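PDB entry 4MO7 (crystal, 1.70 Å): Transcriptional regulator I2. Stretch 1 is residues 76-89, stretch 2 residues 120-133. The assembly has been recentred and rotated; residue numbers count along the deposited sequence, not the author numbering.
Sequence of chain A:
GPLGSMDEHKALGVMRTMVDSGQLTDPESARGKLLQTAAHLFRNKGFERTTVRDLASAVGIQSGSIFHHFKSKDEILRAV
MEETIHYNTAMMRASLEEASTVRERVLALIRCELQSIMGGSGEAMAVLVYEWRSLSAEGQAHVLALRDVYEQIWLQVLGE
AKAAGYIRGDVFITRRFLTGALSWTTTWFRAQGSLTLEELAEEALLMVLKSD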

# COMPACT_ATOMS: atom_id res chain seq x y z
N ILE A 76 -18.82 -21.27 1.00
CA ILE A 76 -17.57 -21.96 0.68
C ILE A 76 -16.44 -20.93 0.61
O ILE A 76 -15.34 -21.18 1.13
CB ILE A 76 -17.63 -22.70 -0.66
CG1 ILE A 76 -18.74 -23.75 -0.59
CG2 ILE A 76 -16.32 -23.45 -0.92
CD1 ILE A 76 -18.98 -24.45 -1.90
N LEU A 77 -16.71 -19.76 0.00
CA LEU A 77 -15.68 -18.72 -0.15
C LEU A 77 -15.29 -18.18 1.20
O LEU A 77 -14.09 -18.05 1.50
CB LEU A 77 -16.16 -17.58 -1.05
CG LEU A 77 -15.19 -16.41 -1.34
CD1 LEU A 77 -13.95 -16.87 -2.03
CD2 LEU A 77 -15.95 -15.31 -2.15
N ARG A 78 -16.29 -17.90 2.04
CA ARG A 78 -16.03 -17.49 3.43
C ARG A 78 -15.13 -18.49 4.13
O ARG A 78 -14.18 -18.09 4.82
CB ARG A 78 -17.36 -17.43 4.20
CG ARG A 78 -17.15 -17.11 5.70
CD ARG A 78 -18.47 -17.39 6.42
NE ARG A 78 -18.19 -17.76 7.80
CZ ARG A 78 -19.12 -18.19 8.65
NH1 ARG A 78 -20.38 -18.29 8.24
NH2 ARG A 78 -18.78 -18.51 9.90
N ALA A 79 -15.40 -19.78 3.98
CA ALA A 79 -14.64 -20.80 4.73
C ALA A 79 -13.23 -20.91 4.19
O ALA A 79 -12.31 -21.13 4.97
CB ALA A 79 -15.34 -22.17 4.67
N VAL A 80 -13.04 -20.77 2.89
CA VAL A 80 -11.66 -20.77 2.32
C VAL A 80 -10.89 -19.64 2.97
O VAL A 80 -9.74 -19.79 3.41
CB VAL A 80 -11.70 -20.59 0.80
CG1 VAL A 80 -10.35 -20.27 0.20
CG2 VAL A 80 -12.29 -21.87 0.17
N MET A 81 -11.51 -18.47 3.05
CA MET A 81 -10.80 -17.33 3.61
C MET A 81 -10.58 -17.50 5.12
O MET A 81 -9.52 -17.15 5.65
CB MET A 81 -11.55 -16.05 3.31
CG MET A 81 -11.65 -15.77 1.80
SD MET A 81 -12.25 -14.07 1.65
CE MET A 81 -12.55 -13.93 -0.09
N GLU A 82 -11.57 -18.03 5.82
CA GLU A 82 -11.40 -18.26 7.25
C GLU A 82 -10.27 -19.25 7.52
O GLU A 82 -9.44 -19.05 8.42
CB GLU A 82 -12.71 -18.77 7.87
CG GLU A 82 -13.79 -17.70 8.05
CD GLU A 82 -15.03 -18.31 8.70
OE1 GLU A 82 -15.86 -17.57 9.24
OE2 GLU A 82 -15.18 -19.55 8.67
N GLU A 83 -10.25 -20.33 6.75
CA GLU A 83 -9.17 -21.33 6.92
C GLU A 83 -7.80 -20.72 6.77
O GLU A 83 -6.89 -21.06 7.53
CB GLU A 83 -9.25 -22.43 5.85
CG GLU A 83 -10.25 -23.50 6.11
CD GLU A 83 -10.05 -24.14 7.45
OE1 GLU A 83 -9.04 -24.85 7.64
OE2 GLU A 83 -10.91 -23.91 8.33
N THR A 84 -7.63 -19.85 5.77
CA THR A 84 -6.32 -19.23 5.55
C THR A 84 -5.90 -18.37 6.70
O THR A 84 -4.72 -18.38 7.09
CB THR A 84 -6.31 -18.32 4.29
OG1 THR A 84 -6.87 -19.05 3.20
CG2 THR A 84 -4.87 -17.89 3.94
N ILE A 85 -6.84 -17.59 7.23
CA ILE A 85 -6.49 -16.75 8.34
C ILE A 85 -6.25 -17.55 9.61
O ILE A 85 -5.31 -17.21 10.37
CB ILE A 85 -7.52 -15.66 8.60
CG1 ILE A 85 -7.58 -14.69 7.40
CG2 ILE A 85 -7.07 -14.79 9.79
CD1 ILE A 85 -8.69 -13.66 7.57
N HIS A 86 -7.05 -18.58 9.87
CA HIS A 86 -6.84 -19.46 11.01
C HIS A 86 -5.48 -20.07 10.91
O HIS A 86 -4.75 -20.13 11.89
CB HIS A 86 -7.88 -20.60 11.02
CG HIS A 86 -9.09 -20.27 11.82
ND1 HIS A 86 -10.37 -20.49 11.36
CD2 HIS A 86 -9.22 -19.74 13.06
CE1 HIS A 86 -11.24 -20.10 12.27
NE2 HIS A 86 -10.57 -19.64 13.31
N TYR A 87 -5.11 -20.49 9.70
CA TYR A 87 -3.79 -21.10 9.53
C TYR A 87 -2.67 -20.10 9.73
O TYR A 87 -1.71 -20.41 10.47
CB TYR A 87 -3.70 -21.73 8.14
CG TYR A 87 -2.32 -22.14 7.69
CD1 TYR A 87 -1.83 -23.41 7.96
CD2 TYR A 87 -1.52 -21.27 6.96
CE1 TYR A 87 -0.55 -23.79 7.53
CE2 TYR A 87 -0.25 -21.62 6.53
CZ TYR A 87 0.23 -22.88 6.82
OH TYR A 87 1.50 -23.20 6.37
N ASN A 88 -2.75 -18.93 9.10
CA ASN A 88 -1.73 -17.89 9.33
C ASN A 88 -1.62 -17.59 10.80
O ASN A 88 -0.51 -17.51 11.34
CB ASN A 88 -1.98 -16.61 8.50
CG ASN A 88 -1.77 -16.83 6.99
OD1 ASN A 88 -1.28 -17.88 6.57
ND2 ASN A 88 -2.16 -15.86 6.17
N THR A 89 -2.75 -17.46 11.49
CA THR A 89 -2.66 -17.09 12.89
C THR A 89 -2.03 -18.20 13.74
O THR A 89 -1.27 -17.91 14.70
CB THR A 89 -4.06 -16.69 13.45
OG1 THR A 89 -4.63 -15.65 12.61
CG2 THR A 89 -3.97 -16.23 14.82
N GLY A 120 3.42 -17.27 0.48
CA GLY A 120 3.20 -18.27 1.50
C GLY A 120 1.71 -18.18 1.82
O GLY A 120 1.00 -17.28 1.31
N SER A 121 1.22 -19.11 2.63
CA SER A 121 -0.23 -19.30 2.80
C SER A 121 -0.99 -19.69 1.51
O SER A 121 -2.17 -20.05 1.56
CB SER A 121 -0.84 -18.08 3.48
OG SER A 121 -0.05 -17.72 4.61
N GLY A 122 -0.31 -19.61 0.36
CA GLY A 122 -0.77 -20.20 -0.88
C GLY A 122 -2.04 -19.71 -1.57
O GLY A 122 -2.36 -18.50 -1.58
N GLU A 123 -2.77 -20.66 -2.17
CA GLU A 123 -3.89 -20.34 -3.06
C GLU A 123 -5.02 -19.69 -2.30
O GLU A 123 -5.69 -18.81 -2.82
CB GLU A 123 -4.42 -21.58 -3.80
CG GLU A 123 -3.38 -22.25 -4.67
CD GLU A 123 -2.37 -23.03 -3.83
OE1 GLU A 123 -2.65 -23.20 -2.62
OE2 GLU A 123 -1.34 -23.48 -4.38
N ALA A 124 -5.24 -20.13 -1.06
CA ALA A 124 -6.39 -19.64 -0.30
C ALA A 124 -6.18 -18.18 0.18
O ALA A 124 -7.15 -17.44 0.40
CB ALA A 124 -6.70 -20.57 0.82
N MET A 125 -4.92 -17.77 0.29
CA MET A 125 -4.59 -16.38 0.62
C MET A 125 -4.75 -15.50 -0.59
O MET A 125 -5.17 -14.34 -0.50
CB MET A 125 -3.13 -16.29 1.04
CG MET A 125 -2.63 -14.86 1.16
SD MET A 125 -2.25 -14.56 2.88
CE MET A 125 -3.89 -14.29 3.56
N ALA A 126 -4.38 -16.03 -1.75
CA ALA A 126 -4.56 -15.29 -2.98
C ALA A 126 -6.04 -15.11 -3.24
O ALA A 126 -6.46 -14.13 -3.85
CB ALA A 126 -3.88 -16.02 -4.16
N VAL A 127 -6.83 -16.08 -2.77
CA VAL A 127 -8.27 -15.99 -2.94
C VAL A 127 -8.79 -14.85 -2.06
O VAL A 127 -9.62 -14.05 -2.48
CB VAL A 127 -8.98 -17.34 -2.63
CG1 VAL A 127 -10.47 -17.14 -2.46
CG2 VAL A 127 -8.71 -18.39 -3.72
N LEU A 128 -8.26 -14.75 -0.84
CA LEU A 128 -8.70 -13.73 0.12
C LEU A 128 -8.49 -12.34 -0.45
O LEU A 128 -9.34 -11.46 -0.33
CB LEU A 128 -7.96 -13.91 1.48
CG LEU A 128 -8.43 -12.93 2.57
CD1 LEU A 128 -8.30 -13.56 3.93
CD2 LEU A 128 -7.66 -11.60 2.55
N VAL A 129 -7.37 -12.15 -1.12
CA VAL A 129 -7.01 -10.84 -1.61
C VAL A 129 -7.82 -10.47 -2.84
O VAL A 129 -8.40 -9.38 -2.92
CB VAL A 129 -5.49 -10.78 -1.89
CG1 VAL A 129 -5.13 -9.47 -2.55
CG2 VAL A 129 -4.67 -11.01 -0.55
N TYR A 130 -7.92 -11.38 -3.81
CA TYR A 130 -8.62 -11.02 -5.03
C TYR A 130 -10.10 -11.27 -5.10
O TYR A 130 -10.76 -10.66 -5.96
CB TYR A 130 -7.94 -11.64 -6.26
CG TYR A 130 -6.55 -11.09 -6.44
CD1 TYR A 130 -6.36 -9.73 -6.69
CD2 TYR A 130 -5.44 -11.91 -6.32
CE1 TYR A 130 -5.08 -9.22 -6.83
CE2 TYR A 130 -4.16 -11.39 -6.47
CZ TYR A 130 -3.99 -10.05 -6.72
OH TYR A 130 -2.72 -9.55 -6.87
N GLU A 131 -10.63 -12.13 -4.21
CA GLU A 131 -12.06 -12.46 -4.28
C GLU A 131 -12.83 -11.83 -3.14
O GLU A 131 -14.03 -12.10 -2.94
CB GLU A 131 -12.29 -13.98 -4.29
CG GLU A 131 -11.69 -14.72 -5.46
CD GLU A 131 -12.35 -14.36 -6.78
OE1 GLU A 131 -13.39 -13.65 -6.80
OE2 GLU A 131 -11.81 -14.77 -7.81
N TRP A 132 -12.17 -10.92 -2.45
CA TRP A 132 -12.78 -10.24 -1.32
C TRP A 132 -14.16 -9.64 -1.66
O TRP A 132 -15.15 -9.81 -0.92
CB TRP A 132 -11.82 -9.15 -0.82
CG TRP A 132 -12.34 -8.48 0.40
CD1 TRP A 132 -12.88 -7.22 0.49
CD2 TRP A 132 -12.42 -9.05 1.70
NE1 TRP A 132 -13.27 -6.98 1.78
CE2 TRP A 132 -13.04 -8.10 2.54
CE3 TRP A 132 -12.02 -10.27 2.24
CZ2 TRP A 132 -13.23 -8.31 3.90
CZ3 TRP A 132 -12.26 -10.50 3.60
CH2 TRP A 132 -12.86 -9.51 4.41
N ARG A 133 -14.24 -9.00 -2.82
CA ARG A 133 -15.46 -8.32 -3.21
C ARG A 133 -16.56 -9.30 -3.61
O ARG A 133 -17.71 -8.90 -3.71
CB ARG A 133 -15.18 -7.31 -4.34
CG ARG A 133 -14.38 -6.06 -3.90
CD ARG A 133 -14.15 -5.09 -5.06
NE ARG A 133 -15.40 -4.57 -5.62
CZ ARG A 133 -15.51 -3.98 -6.81
NH1 ARG A 133 -14.44 -3.83 -7.59
NH2 ARG A 133 -16.69 -3.54 -7.22

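Residues 76-89 form one continuous stretch of helix that packs against the helix of stretch 2, which runs to residue 130, the two axes approaching to 8.6 Å with 118° between their N-to-C directions. The contact buries 585 Å², summed over both sides, and is largely apolar, with a polar cluster at the C-terminal end of stretch 1.

Leu 77, in a t, p rotamer, points toward the partner helix and sets its CD1 3.5 Å from Val 127 CG1, while its CD2 lies 3.8 Å from Glu 131 O, where the chain leaves helical geometry. One turn on, Val 80 continues this seam: its CG1 is 3.7 Å from Ala 124 CB and 4.1 Å from Val 127 CG1, short branched and methyl side chains that suit closely spaced backbones.

Met 81 has the most area covered by the other stretch. Its CA-to-CB bond runs sideways, but the long unbranched chain, m at chi1 and then extended, brings its end to the partner. There CE lies 3.8 Å from Val 127 O and 3.7 Å from Glu 131 O, and SD lies 4.1 Å from Leu 128 CG and 3.9 Å from Trp 132 CE3, meeting the indole obliquely.

Thr 84 points toward the N-terminal part of stretch 2, its CG2 3.7 Å from Met 125 CB and 4.1 Å from Ser 121 CB. Beside it, Ile 85 reaches back with its extended delta branch, placing CD1 3.7 Å from Leu 128 CD1.

Tyr 87 contributes little, presenting its ring edge to Ser 121. Asn 88 supplies the polar link: Ser 121 OG donates a very short hydrogen bond of 2.3 Å to Asn 88 OD1, and Asn 88 ND2 donates a weak one of 3.5 Å to Met 125 SD. The amide thus serves as acceptor and donor at once.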